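Side-chain contacts in pirin-like protein (Geobacillus kaustophilus, PDB 2P17), which is of unknown function but binds one iron ion per subunit and belongs to the pirin family of bicupin proteins: residues A[130-135]-A[159-164]; A[86-91]-A[148-153]; A[15-18]-A[22-25]; A[47-52]-A[70-75]. All blocks are in the same frame, centred on the assembly; numbering follows the deposited sequence.

Contact 1. Residues A[130-135]-A[159-164]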
loop_
_atom_site.group_PDB
_atom_site.type_symbol
_atom_site.label_atom_id
_atom_site.label_comp_id
_atom_site.label_asym_id
_atom_site.label_seq_id
_atom_site.Cartn_x
_atom_site.Cartn_y
_atom_site.Cartn_z
ATOM N N GLN A 130 -1.748 14.091 4.074
ATOM C CA GLN A 130 -0.973 13.629 5.225
ATOM C C GLN A 130 0.390 13.145 4.762
ATOM O O GLN A 130 0.487 12.272 3.897
ATOM C CB GLN A 130 -1.696 12.498 5.949
ATOM C CG GLN A 130 -3.108 12.807 6.344
ATOM C CD GLN A 130 -3.777 11.617 6.972
ATOM O OE1 GLN A 130 -3.466 11.249 8.114
ATOM N NE2 GLN A 130 -4.700 11.000 6.243
ATOM N N ASN A 131 1.433 13.733 5.331
ATOM C CA ASN A 131 2.806 13.303 5.080
ATOM C C ASN A 131 3.224 12.352 6.201
ATOM O O ASN A 131 3.270 12.733 7.376
ATOM C CB ASN A 131 3.725 14.528 5.005
ATOM C CG ASN A 131 5.095 14.199 4.469
ATOM O OD1 ASN A 131 5.958 13.736 5.205
ATOM N ND2 ASN A 131 5.304 14.436 3.176
ATOM N N LEU A 132 3.512 11.107 5.838
ATOM C CA LEU A 132 3.737 10.047 6.816
ATOM C C LEU A 132 5.182 9.578 6.782
ATOM O O LEU A 132 5.523 8.632 6.088
ATOM C CB LEU A 132 2.775 8.874 6.563
ATOM C CG LEU A 132 1.288 9.226 6.504
ATOM C CD1 LEU A 132 0.454 8.009 6.101
ATOM C CD2 LEU A 132 0.794 9.833 7.824
ATOM N N ARG A 133 6.035 10.266 7.524
ATOM C CA ARG A 133 7.441 9.914 7.565
ATOM C C ARG A 133 7.622 8.587 8.279
ATOM O O ARG A 133 7.039 8.341 9.334
ATOM C CB ARG A 133 8.245 11.004 8.271
ATOM C CG ARG A 133 8.153 12.346 7.597
ATOM C CD ARG A 133 8.806 12.344 6.229
ATOM N NE ARG A 133 8.869 13.700 5.694
ATOM C CZ ARG A 133 9.609 14.079 4.661
ATOM N NH1 ARG A 133 10.360 13.203 4.006
ATOM N NH2 ARG A 133 9.585 15.350 4.277
ATOM N N SER A 134 8.440 7.726 7.690
ATOM C CA SER A 134 8.707 6.411 8.251
ATOM C C SER A 134 9.055 6.511 9.740
ATOM O O SER A 134 8.509 5.779 10.566
ATOM C CB SER A 134 9.849 5.756 7.475
ATOM O OG SER A 134 10.182 4.492 8.018
ATOM N N LYS A 135 9.935 7.451 10.072
ATOM C CA LYS A 135 10.436 7.593 11.437
ATOM C C LYS A 135 9.351 7.966 12.456
ATOM O O LYS A 135 9.523 7.741 13.655
ATOM C CB LYS A 135 11.580 8.615 11.480
ATOM C CG LYS A 135 11.131 10.042 11.178
ATOM N NZ LYS A 135 14.229 12.806 12.916
ATOM N N ALA A 159 -1.606 3.266 13.935
ATOM C CA ALA A 159 -1.073 4.503 13.366
ATOM C C ALA A 159 -2.102 5.619 13.583
ATOM O O ALA A 159 -3.300 5.368 13.586
ATOM C CB ALA A 159 -0.798 4.346 11.884
ATOM N N PRO A 160 -1.634 6.862 13.769
ATOM C CA PRO A 160 -2.601 7.946 13.940
ATOM C C PRO A 160 -3.184 8.462 12.621
ATOM O O PRO A 160 -4.057 9.330 12.624
ATOM C CB PRO A 160 -1.765 9.034 14.618
ATOM C CG PRO A 160 -0.444 8.848 14.088
ATOM C CD PRO A 160 -0.249 7.347 13.875
ATOM N N THR A 161 -2.705 7.908 11.512
ATOM C CA THR A 161 -3.150 8.282 10.183
ATOM C C THR A 161 -4.669 8.340 10.105
ATOM O O THR A 161 -5.357 7.422 10.532
ATOM C CB THR A 161 -2.621 7.243 9.192
ATOM O OG1 THR A 161 -1.206 7.141 9.359
ATOM C CG2 THR A 161 -2.950 7.625 7.739
ATOM N N LYS A 162 -5.187 9.447 9.582
ATOM C CA LYS A 162 -6.632 9.609 9.426
ATOM C C LYS A 162 -7.129 8.777 8.247
ATOM O O LYS A 162 -6.525 8.777 7.160
ATOM C CB LYS A 162 -6.992 11.078 9.225
ATOM C CG LYS A 162 -6.515 12.002 10.341
ATOM C CD LYS A 162 -6.739 13.454 9.957
ATOM C CE LYS A 162 -6.539 14.383 11.138
ATOM N NZ LYS A 162 -6.857 15.783 10.751
ATOM N N ASN A 163 -8.203 8.033 8.479
ATOM C CA ASN A 163 -8.803 7.196 7.455
ATOM C C ASN A 163 -10.262 7.595 7.271
ATOM O O ASN A 163 -10.936 7.994 8.228
ATOM C CB ASN A 163 -8.782 5.710 7.850
ATOM C CG ASN A 163 -7.427 5.000 7.608
ATOM O OD1 ASN A 163 -7.313 3.811 7.904
ATOM N ND2 ASN A 163 -6.431 5.700 7.080
ATOM N N ILE A 164 -10.734 7.442 6.039
ATOM C CA ILE A 164 -12.158 7.416 5.759
ATOM C C ILE A 164 -12.546 5.930 5.665
ATOM O O ILE A 164 -13.146 5.393 6.596
ATOM C CB ILE A 164 -12.487 8.265 4.508
ATOM C CG1 ILE A 164 -12.263 9.752 4.838
ATOM C CG2 ILE A 164 -13.920 8.046 4.062
ATOM C CD1 ILE A 164 -12.149 10.655 3.654
#
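The carboxamide of Gln130 grips the backbone of Lys162 with both of its ends, joining an edge strand of one cupin barrel, 128-132, to the irregular loop 159-164 between strands 157-158 and 167-174. In this loop the N and O of Lys162 both find a partner in the glutamine amide, whose acceptor and donor sit side by side. Lys162 N gives its hydrogen to Gln130 OE1 at 2.9 Å, in the carbonyl plane and on a lone pair. Gln130 NE2 in turn donates to Lys162 O at 3.0 Å, nearly straight at 167° and almost within its own amide plane, so the pair of bonds fixes the amide's rotation. The side chain reaches across because CG is anti to the carbonyl carbon (chi1 -53°) and the chain runs on extended. Lys162 O also accepts from Asn163 ND2, which comes from above the carbonyl plane. Were Gln130 an alanine, Lys162 N would probably lose its acceptor and Lys162 O one of its donors, so the loop would be held less firmly against the strand. Two residues on along the strand, Leu132 lays its two methyl groups against Thr161, the side chains crossing at about a right angle. Thr161 OG1 is hydrogen-bonded to Phe150 O, so its approach to Leu132 is a matter of packing, with CD2 of Leu132 3.7 Å from OG1 of Thr161.

Contact 2. Residues A[86-91]-A[148-153]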
loop_
_atom_site.group_PDB
_atom_site.type_symbol
_atom_site.label_atom_id
_atom_site.label_comp_id
_atom_site.label_asym_id
_atom_site.label_seq_id
_atom_site.Cartn_x
_atom_site.Cartn_y
_atom_site.Cartn_z
ATOM N N GLY A 86 11.310 5.086 1.917
ATOM C CA GLY A 86 10.567 4.514 3.036
ATOM C C GLY A 86 9.402 5.343 3.544
ATOM O O GLY A 86 8.679 4.896 4.428
ATOM N N ASP A 87 9.225 6.542 2.993
ATOM C CA ASP A 87 8.158 7.445 3.431
ATOM C C ASP A 87 6.876 7.226 2.640
ATOM O O ASP A 87 6.896 6.698 1.526
ATOM C CB ASP A 87 8.593 8.906 3.273
ATOM C CG ASP A 87 9.726 9.299 4.213
ATOM O OD1 ASP A 87 9.858 8.698 5.306
ATOM O OD2 ASP A 87 10.481 10.230 3.838
ATOM N N VAL A 88 5.765 7.656 3.236
ATOM C CA VAL A 88 4.437 7.499 2.634
ATOM C C VAL A 88 3.702 8.836 2.657
ATOM O O VAL A 88 3.953 9.678 3.517
ATOM C CB VAL A 88 3.637 6.385 3.387
ATOM C CG1 VAL A 88 2.146 6.372 3.028
ATOM C CG2 VAL A 88 4.259 5.003 3.113
ATOM N N GLN A 89 2.847 9.060 1.668
ATOM C CA GLN A 89 1.884 10.156 1.748
ATOM C C GLN A 89 0.482 9.643 1.451
ATOM O O GLN A 89 0.301 8.705 0.659
ATOM C CB GLN A 89 2.256 11.318 0.818
ATOM C CG GLN A 89 2.245 10.930 -0.653
ATOM C CD GLN A 89 2.908 11.957 -1.577
ATOM O OE1 GLN A 89 3.333 13.031 -1.152
ATOM N NE2 GLN A 89 2.990 11.614 -2.861
ATOM N N TRP A 90 -0.498 10.277 2.077
ATOM C CA TRP A 90 -1.892 9.877 1.977
ATOM C C TRP A 90 -2.665 11.106 1.519
ATOM O O TRP A 90 -2.786 12.081 2.265
ATOM C CB TRP A 90 -2.380 9.423 3.351
ATOM C CG TRP A 90 -3.546 8.488 3.335
ATOM C CD1 TRP A 90 -4.863 8.794 3.066
ATOM C CD2 TRP A 90 -3.503 7.088 3.612
ATOM N NE1 TRP A 90 -5.638 7.655 3.170
ATOM C CE2 TRP A 90 -4.825 6.595 3.493
ATOM C CE3 TRP A 90 -2.468 6.191 3.944
ATOM C CZ2 TRP A 90 -5.137 5.242 3.688
ATOM C CZ3 TRP A 90 -2.775 4.851 4.137
ATOM C CH2 TRP A 90 -4.102 4.388 4.008
HETATM N N MSE A 91 -3.171 11.072 0.291
HETATM C CA MSE A 91 -3.861 12.235 -0.238
HETATM C C MSE A 91 -5.322 11.899 -0.461
HETATM O O MSE A 91 -5.649 11.022 -1.253
HETATM C CB MSE A 91 -3.218 12.713 -1.534
HETATM C CG MSE A 91 -3.805 14.034 -1.997
HETATM SE SE MSE A 91 -3.247 14.599 -3.770
HETATM C CE MSE A 91 -1.600 13.584 -3.948
ATOM N N ARG A 148 6.104 -1.882 10.741
ATOM C CA ARG A 148 5.874 -0.441 10.822
ATOM C C ARG A 148 4.473 -0.165 10.310
ATOM O O ARG A 148 4.102 -0.594 9.228
ATOM C CB ARG A 148 6.909 0.301 9.980
ATOM C CG ARG A 148 6.870 1.804 10.116
ATOM C CD ARG A 148 8.062 2.419 9.411
ATOM N NE ARG A 148 9.319 2.126 10.107
ATOM C CZ ARG A 148 10.240 1.236 9.724
ATOM N NH1 ARG A 148 10.103 0.475 8.622
ATOM N NH2 ARG A 148 11.321 1.100 10.480
ATOM N N VAL A 149 3.683 0.533 11.113
ATOM C CA VAL A 149 2.275 0.720 10.810
ATOM C C VAL A 149 2.064 2.112 10.211
ATOM O O VAL A 149 2.198 3.116 10.904
ATOM C CB VAL A 149 1.382 0.527 12.062
ATOM C CG1 VAL A 149 -0.092 0.534 11.673
ATOM C CG2 VAL A 149 1.748 -0.776 12.780
ATOM N N PHE A 150 1.713 2.161 8.927
ATOM C CA PHE A 150 1.432 3.421 8.239
ATOM C C PHE A 150 -0.031 3.817 8.308
ATOM O O PHE A 150 -0.363 5.000 8.219
ATOM C CB PHE A 150 1.896 3.363 6.784
ATOM C CG PHE A 150 3.380 3.513 6.633
ATOM C CD1 PHE A 150 3.946 4.777 6.623
ATOM C CD2 PHE A 150 4.211 2.397 6.525
ATOM C CE1 PHE A 150 5.313 4.948 6.485
ATOM C CE2 PHE A 150 5.600 2.559 6.387
ATOM C CZ PHE A 150 6.145 3.836 6.378
ATOM N N SER A 151 -0.897 2.822 8.469
ATOM C CA SER A 151 -2.334 3.055 8.619
ATOM C C SER A 151 -2.961 1.857 9.291
ATOM O O SER A 151 -2.502 0.724 9.113
ATOM C CB SER A 151 -2.987 3.289 7.255
ATOM O OG SER A 151 -4.338 3.707 7.408
ATOM N N GLY A 152 -4.013 2.096 10.076
ATOM C CA GLY A 152 -4.710 1.003 10.736
ATOM C C GLY A 152 -3.889 0.446 11.871
ATOM O O GLY A 152 -3.248 1.197 12.612
ATOM N N SER A 153 -3.921 -0.873 12.027
ATOM C CA SER A 153 -3.276 -1.460 13.197
ATOM C C SER A 153 -2.660 -2.815 12.950
ATOM O O SER A 153 -3.017 -3.520 12.005
ATOM C CB SER A 153 -4.279 -1.595 14.336
ATOM O OG SER A 153 -5.268 -2.536 13.979
#
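Ser151 OG, gripped from outside by Val167 O and Asn163 ND2, rests 3.5 Å from Trp90 CH2 at the seam between the two cupin barrels. Here strand 88-92 of the N-terminal barrel faces the corner where the chain leaves strand 145-149. Phe150 and Ser151 form a classic beta bulge opposite Met169, which lets two successive side chains turn to the same side, toward Val88 and Trp90. A serine suits this place: it is small enough to lie against the six-membered part of the indole, and its CB comes 3.5 Å from Trp90 CZ3, while its buried hydroxyl is satisfied by the polar partners already named. Phe150 fills the neighbouring position. Its CG is anti to the carbonyl carbon (chi1 -77°), which carries the ring out to Val88. The CG2 methyl of Val88 sits over one face of that ring, offset toward the rim, in a CH-pi contact 3.7 Å from the centroid and 20° off the normal. The branched valine brings CB as well as this methyl close to Phe150 CD1 and CE1. Met137 and Glu171 also touch the phenylalanine. With a serine where Phe150 stands, the methyl of Val88 is likely to lose the aromatic face it packs on, and a gap to open beside it. At the far end of the ring, Phe150 CZ lies 3.4 Å from the carbonyl oxygen of Gly86.

Contact 3. Residues A[15-18]-A[22-25]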
loop_
_atom_site.group_PDB
_atom_site.type_symbol
_atom_site.label_atom_id
_atom_site.label_comp_id
_atom_site.label_asym_id
_atom_site.label_seq_id
_atom_site.Cartn_x
_atom_site.Cartn_y
_atom_site.Cartn_z
HETATM N N MSE A 15 6.924 -5.314 -15.721
HETATM C CA MSE A 15 7.181 -3.900 -15.986
HETATM C C MSE A 15 7.362 -3.628 -17.465
HETATM O O MSE A 15 7.852 -4.482 -18.209
HETATM C CB MSE A 15 8.392 -3.415 -15.197
HETATM C CG MSE A 15 8.200 -3.597 -13.714
HETATM SE SE MSE A 15 9.430 -2.547 -12.689
HETATM C CE MSE A 15 8.638 -0.794 -12.966
ATOM N N THR A 16 6.954 -2.432 -17.875
ATOM C CA THR A 16 7.090 -1.994 -19.257
ATOM C C THR A 16 7.740 -0.622 -19.284
ATOM O O THR A 16 7.615 0.150 -18.337
ATOM C CB THR A 16 5.718 -1.942 -19.990
ATOM O OG1 THR A 16 5.925 -1.654 -21.379
ATOM C CG2 THR A 16 4.795 -0.891 -19.391
ATOM N N THR A 17 8.424 -0.314 -20.379
ATOM C CA THR A 17 9.029 0.996 -20.545
ATOM C C THR A 17 8.062 1.946 -21.250
ATOM O O THR A 17 7.677 1.722 -22.410
ATOM C CB THR A 17 10.385 0.885 -21.256
ATOM O OG1 THR A 17 11.256 0.074 -20.451
ATOM C CG2 THR A 17 11.011 2.253 -21.448
ATOM N N ASN A 18 7.641 2.983 -20.530
ATOM C CA ASN A 18 6.743 4.002 -21.077
ATOM C C ASN A 18 7.511 4.992 -21.927
ATOM O O ASN A 18 7.066 5.384 -23.008
ATOM C CB ASN A 18 6.032 4.780 -19.967
ATOM C CG ASN A 18 5.128 3.920 -19.128
ATOM O OD1 ASN A 18 3.909 3.887 -19.335
ATOM N ND2 ASN A 18 5.704 3.237 -18.163
ATOM N N HIS A 22 10.643 6.852 -17.788
ATOM C CA HIS A 22 9.534 6.245 -17.050
ATOM C C HIS A 22 9.289 4.786 -17.402
ATOM O O HIS A 22 9.044 4.441 -18.557
ATOM C CB HIS A 22 8.260 7.068 -17.290
ATOM C CG HIS A 22 7.062 6.616 -16.516
ATOM N ND1 HIS A 22 5.776 6.812 -16.967
ATOM C CD2 HIS A 22 6.949 6.007 -15.311
ATOM C CE1 HIS A 22 4.919 6.340 -16.079
ATOM N NE2 HIS A 22 5.604 5.831 -15.072
ATOM N N ARG A 23 9.394 3.934 -16.385
ATOM C CA ARG A 23 9.008 2.531 -16.479
ATOM C C ARG A 23 7.888 2.297 -15.472
ATOM O O ARG A 23 7.849 2.937 -14.422
ATOM C CB ARG A 23 10.186 1.610 -16.154
ATOM C CG ARG A 23 11.349 1.727 -17.120
ATOM C CD ARG A 23 12.397 0.653 -16.866
ATOM N NE ARG A 23 11.980 -0.647 -17.392
ATOM C CZ ARG A 23 11.716 -1.725 -16.653
ATOM N NH1 ARG A 23 11.843 -1.692 -15.334
ATOM N NH2 ARG A 23 11.345 -2.853 -17.246
ATOM N N SER A 24 6.979 1.384 -15.785
ATOM C CA SER A 24 5.869 1.136 -14.864
ATOM C C SER A 24 5.383 -0.299 -14.870
ATOM O O SER A 24 5.610 -1.034 -15.832
ATOM C CB SER A 24 4.691 2.082 -15.131
ATOM O OG SER A 24 4.161 1.863 -16.425
ATOM N N GLY A 25 4.697 -0.675 -13.791
ATOM C CA GLY A 25 4.116 -2.026 -13.704
ATOM C C GLY A 25 2.794 -1.993 -12.984
ATOM O O GLY A 25 2.644 -1.256 -12.015
#
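Strands 15-18 and 22-25 run antiparallel, their axes 4.6 Å apart at closest approach and their directions 149° apart. Thr16 and Ser24 form a hydrogen-bonded pair: Thr16 N reaches Ser24 O at 2.8 Å and Ser24 N reaches Thr16 O at 2.9 Å. Thr17 and Arg23 make the next, non-hydrogen-bonded pair, and beyond it Asn18 N donates to His22 O. Together these bonds define the end of a beta hairpin whose arms, strands 3-19 and 22-26, belong to the beta framework of the pirin fold; strand 39-47 pairs with the second arm on its other side. Thr17 and Arg23 share one face with Met15. Arg23 NE donates to Thr17 OG1 at 3.2 Å, the oxygen lying at the guanidinium edge and near its plane. A bend in the arginine chain at chi3 brings the guanidinium over toward Met15, where NH2 comes 3.6 Å from Met15 CB and the selenium of the selenomethionine lies beside NH1. Long, flexible side chains suit this partly exposed face, since they can lie along the strands. On the face that carries Thr16 and Ser24, the hydroxyl of Ser24 accepts from Asn18 ND2 at 2.7 Å, an almost straight bond (173°) close to the amide plane. The same amide is stacked on the imidazole of His22, the planes 14° apart, with ND2 3.7 Å above the ring plane and over its centre. His22 turns its NE2 to Asp45 OD1, and Phe52 meets the histidine edge-to-face.

Contact 4. Residues A[47-52]-A[70-75]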
loop_
_atom_site.group_PDB
_atom_site.type_symbol
_atom_site.label_atom_id
_atom_site.label_comp_id
_atom_site.label_asym_id
_atom_site.label_seq_id
_atom_site.Cartn_x
_atom_site.Cartn_y
_atom_site.Cartn_z
ATOM N N PHE A 47 10.701 6.576 -12.202
ATOM C CA PHE A 47 10.586 7.782 -13.017
ATOM C C PHE A 47 11.553 8.893 -12.647
ATOM O O PHE A 47 12.047 8.951 -11.517
ATOM C CB PHE A 47 9.128 8.278 -13.103
ATOM C CG PHE A 47 8.506 8.648 -11.776
ATOM C CD1 PHE A 47 8.191 9.970 -11.491
ATOM C CD2 PHE A 47 8.197 7.668 -10.830
ATOM C CE1 PHE A 47 7.592 10.316 -10.292
ATOM C CE2 PHE A 47 7.600 8.002 -9.613
ATOM C CZ PHE A 47 7.298 9.340 -9.341
ATOM N N GLU A 48 11.829 9.755 -13.624
ATOM C CA GLU A 48 12.709 10.899 -13.436
ATOM C C GLU A 48 11.925 12.207 -13.477
ATOM O O GLU A 48 10.738 12.224 -13.821
ATOM C CB GLU A 48 13.817 10.891 -14.501
ATOM C CG GLU A 48 14.742 9.667 -14.399
ATOM C CD GLU A 48 15.706 9.513 -15.566
ATOM O OE1 GLU A 48 16.334 10.516 -15.988
ATOM O OE2 GLU A 48 15.851 8.370 -16.050
ATOM N N ARG A 49 12.595 13.295 -13.111
ATOM C CA ARG A 49 12.006 14.631 -13.113
ATOM C C ARG A 49 11.415 14.954 -14.483
ATOM O O ARG A 49 12.049 14.722 -15.521
ATOM C CB ARG A 49 13.056 15.679 -12.732
ATOM C CG ARG A 49 12.491 17.051 -12.402
ATOM C CD ARG A 49 13.530 17.893 -11.681
ATOM N NE ARG A 49 13.044 19.225 -11.314
ATOM C CZ ARG A 49 12.351 19.508 -10.212
ATOM N NH1 ARG A 49 12.027 18.559 -9.335
ATOM N NH2 ARG A 49 11.979 20.762 -9.983
ATOM N N GLY A 50 10.186 15.464 -14.464
ATOM C CA GLY A 50 9.481 15.876 -15.678
ATOM C C GLY A 50 8.529 14.848 -16.261
ATOM O O GLY A 50 7.857 15.114 -17.262
ATOM N N THR A 51 8.466 13.669 -15.639
ATOM C CA THR A 51 7.629 12.578 -16.139
ATOM C C THR A 51 6.141 12.940 -16.160
ATOM O O THR A 51 5.473 12.796 -17.193
ATOM C CB THR A 51 7.829 11.285 -15.314
ATOM O OG1 THR A 51 9.173 10.815 -15.479
ATOM C CG2 THR A 51 6.870 10.201 -15.776
ATOM N N PHE A 52 5.635 13.393 -15.017
ATOM C CA PHE A 52 4.210 13.646 -14.863
ATOM C C PHE A 52 3.847 15.119 -14.962
ATOM O O PHE A 52 4.654 15.999 -14.671
ATOM C CB PHE A 52 3.706 13.068 -13.543
ATOM C CG PHE A 52 3.813 11.579 -13.463
ATOM C CD1 PHE A 52 3.039 10.768 -14.289
ATOM C CD2 PHE A 52 4.689 10.979 -12.567
ATOM C CE1 PHE A 52 3.144 9.381 -14.228
ATOM C CE2 PHE A 52 4.796 9.605 -12.500
ATOM C CZ PHE A 52 4.023 8.802 -13.323
ATOM N N GLU A 70 14.180 10.580 -4.144
ATOM C CA GLU A 70 13.647 11.724 -3.418
ATOM C C GLU A 70 12.514 12.322 -4.232
ATOM O O GLU A 70 12.717 12.739 -5.375
ATOM C CB GLU A 70 14.739 12.765 -3.158
ATOM C CG GLU A 70 15.947 12.231 -2.372
ATOM C CD GLU A 70 15.634 11.851 -0.925
ATOM O OE1 GLU A 70 14.650 12.371 -0.350
ATOM O OE2 GLU A 70 16.392 11.032 -0.353
ATOM N N LEU A 71 11.321 12.333 -3.644
ATOM C CA LEU A 71 10.117 12.787 -4.343
ATOM C C LEU A 71 9.650 14.160 -3.865
ATOM O O LEU A 71 9.611 14.418 -2.664
ATOM C CB LEU A 71 8.981 11.763 -4.173
ATOM C CG LEU A 71 7.676 11.950 -4.960
ATOM C CD1 LEU A 71 7.936 11.925 -6.459
ATOM C CD2 LEU A 71 6.662 10.885 -4.591
ATOM N N GLU A 72 9.312 15.023 -4.819
ATOM C CA GLU A 72 8.674 16.300 -4.531
ATOM C C GLU A 72 7.183 16.168 -4.812
ATOM O O GLU A 72 6.766 15.819 -5.930
ATOM C CB GLU A 72 9.271 17.420 -5.392
ATOM C CG GLU A 72 10.712 17.729 -5.060
ATOM C CD GLU A 72 11.351 18.731 -6.008
ATOM O OE1 GLU A 72 10.638 19.359 -6.822
ATOM O OE2 GLU A 72 12.585 18.879 -5.937
ATOM N N HIS A 73 6.380 16.438 -3.792
ATOM C CA HIS A 73 4.924 16.386 -3.936
ATOM C C HIS A 73 4.321 17.781 -4.028
ATOM O O HIS A 73 4.723 18.698 -3.307
ATOM C CB HIS A 73 4.288 15.658 -2.756
ATOM C CG HIS A 73 2.807 15.845 -2.674
ATOM N ND1 HIS A 73 1.929 15.105 -3.431
ATOM C CD2 HIS A 73 2.051 16.707 -1.952
ATOM C CE1 HIS A 73 0.691 15.499 -3.179
ATOM N NE2 HIS A 73 0.740 16.472 -2.285
ATOM N N PHE A 74 3.347 17.936 -4.916
ATOM C CA PHE A 74 2.497 19.111 -4.911
ATOM C C PHE A 74 1.029 18.716 -4.915
ATOM O O PHE A 74 0.633 17.800 -5.635
ATOM C CB PHE A 74 2.779 20.003 -6.130
ATOM C CG PHE A 74 1.744 21.063 -6.327
ATOM C CD1 PHE A 74 1.784 22.226 -5.569
ATOM C CD2 PHE A 74 0.693 20.868 -7.221
ATOM C CE1 PHE A 74 0.795 23.206 -5.719
ATOM C CE2 PHE A 74 -0.296 21.839 -7.372
ATOM C CZ PHE A 74 -0.237 23.004 -6.631
ATOM N N ASP A 75 0.222 19.427 -4.132
ATOM C CA ASP A 75 -1.218 19.429 -4.363
ATOM C C ASP A 75 -1.823 20.815 -4.107
ATOM O O ASP A 75 -1.244 21.651 -3.407
ATOM C CB ASP A 75 -1.926 18.323 -3.555
ATOM C CG ASP A 75 -1.958 18.608 -2.076
ATOM O OD1 ASP A 75 -2.772 19.460 -1.656
ATOM O OD2 ASP A 75 -1.167 17.982 -1.337
#
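Leu71, the first residue of strand 71-75, touches Phe47 through a single methyl: its CD1 lies 3.9 Å from CZ of the ring, and the two side chains cross at about a right angle. Both are buried, and an aliphatic branch beside an aromatic ring suits a place lined by Val109, which touches each of them. CE2 of Phe52 lies over one face of the Phe47 ring. Next along the strand, Glu72 points toward the turn and takes up the charge of Arg49. Arg49 NH1 donates to Glu72 OE1 at 3.0 Å, at 174°, in a salt bridge. The oxygen lies at the guanidinium edge, close to its plane, yet the nitrogen comes from above the carboxylate plane, the two planes being 70° apart. Arginine is long enough to reach from the turn to the strand: its chain is extended from CG to NE, with CG anti to the backbone N (chi1 -167°). NH1 is shared, for it also bonds to Pro103 O. Arg49 and Gly50 are the middle residues of a type II turn from Glu48 to Thr51, where Glu48 O accepts from both N and OG1 of Thr51; glycine suits its positive phi. Farther on, His73 NE2 donates in its ring plane to Asp75 OD2 at 2.6 Å, while ND1 bonds to Glu101, a predicted iron ligand. The arrangement thus ties the loop before strand 55-57 to the sheet wall beside the iron site of the N-terminal cupin barrel.

Overall arrangement
Along the chain contact 3 closes first, then contact 4, and contacts 1 and 2 follow with their segments alternating. Contacts 1 and 2, centres 5 Å apart, share the neighbouring strands 88-92 and 128-132; they form part of the seam between the two cupin barrels, where these strands meet the chain between strands 145-149 and 167-174. Contacts 3 and 4, centres 16 Å apart, meet where His22 packs on Thr51, Phe52 and Phe47, on the same side of the chain's centre. Contact 4 also reaches contact 2, since His73 touches Gln89 and Met91. Contacts 3, 4, 2 and 1 thus touch in succession, from the hairpin past the neighbourhood of the iron to the probable junction of the barrels.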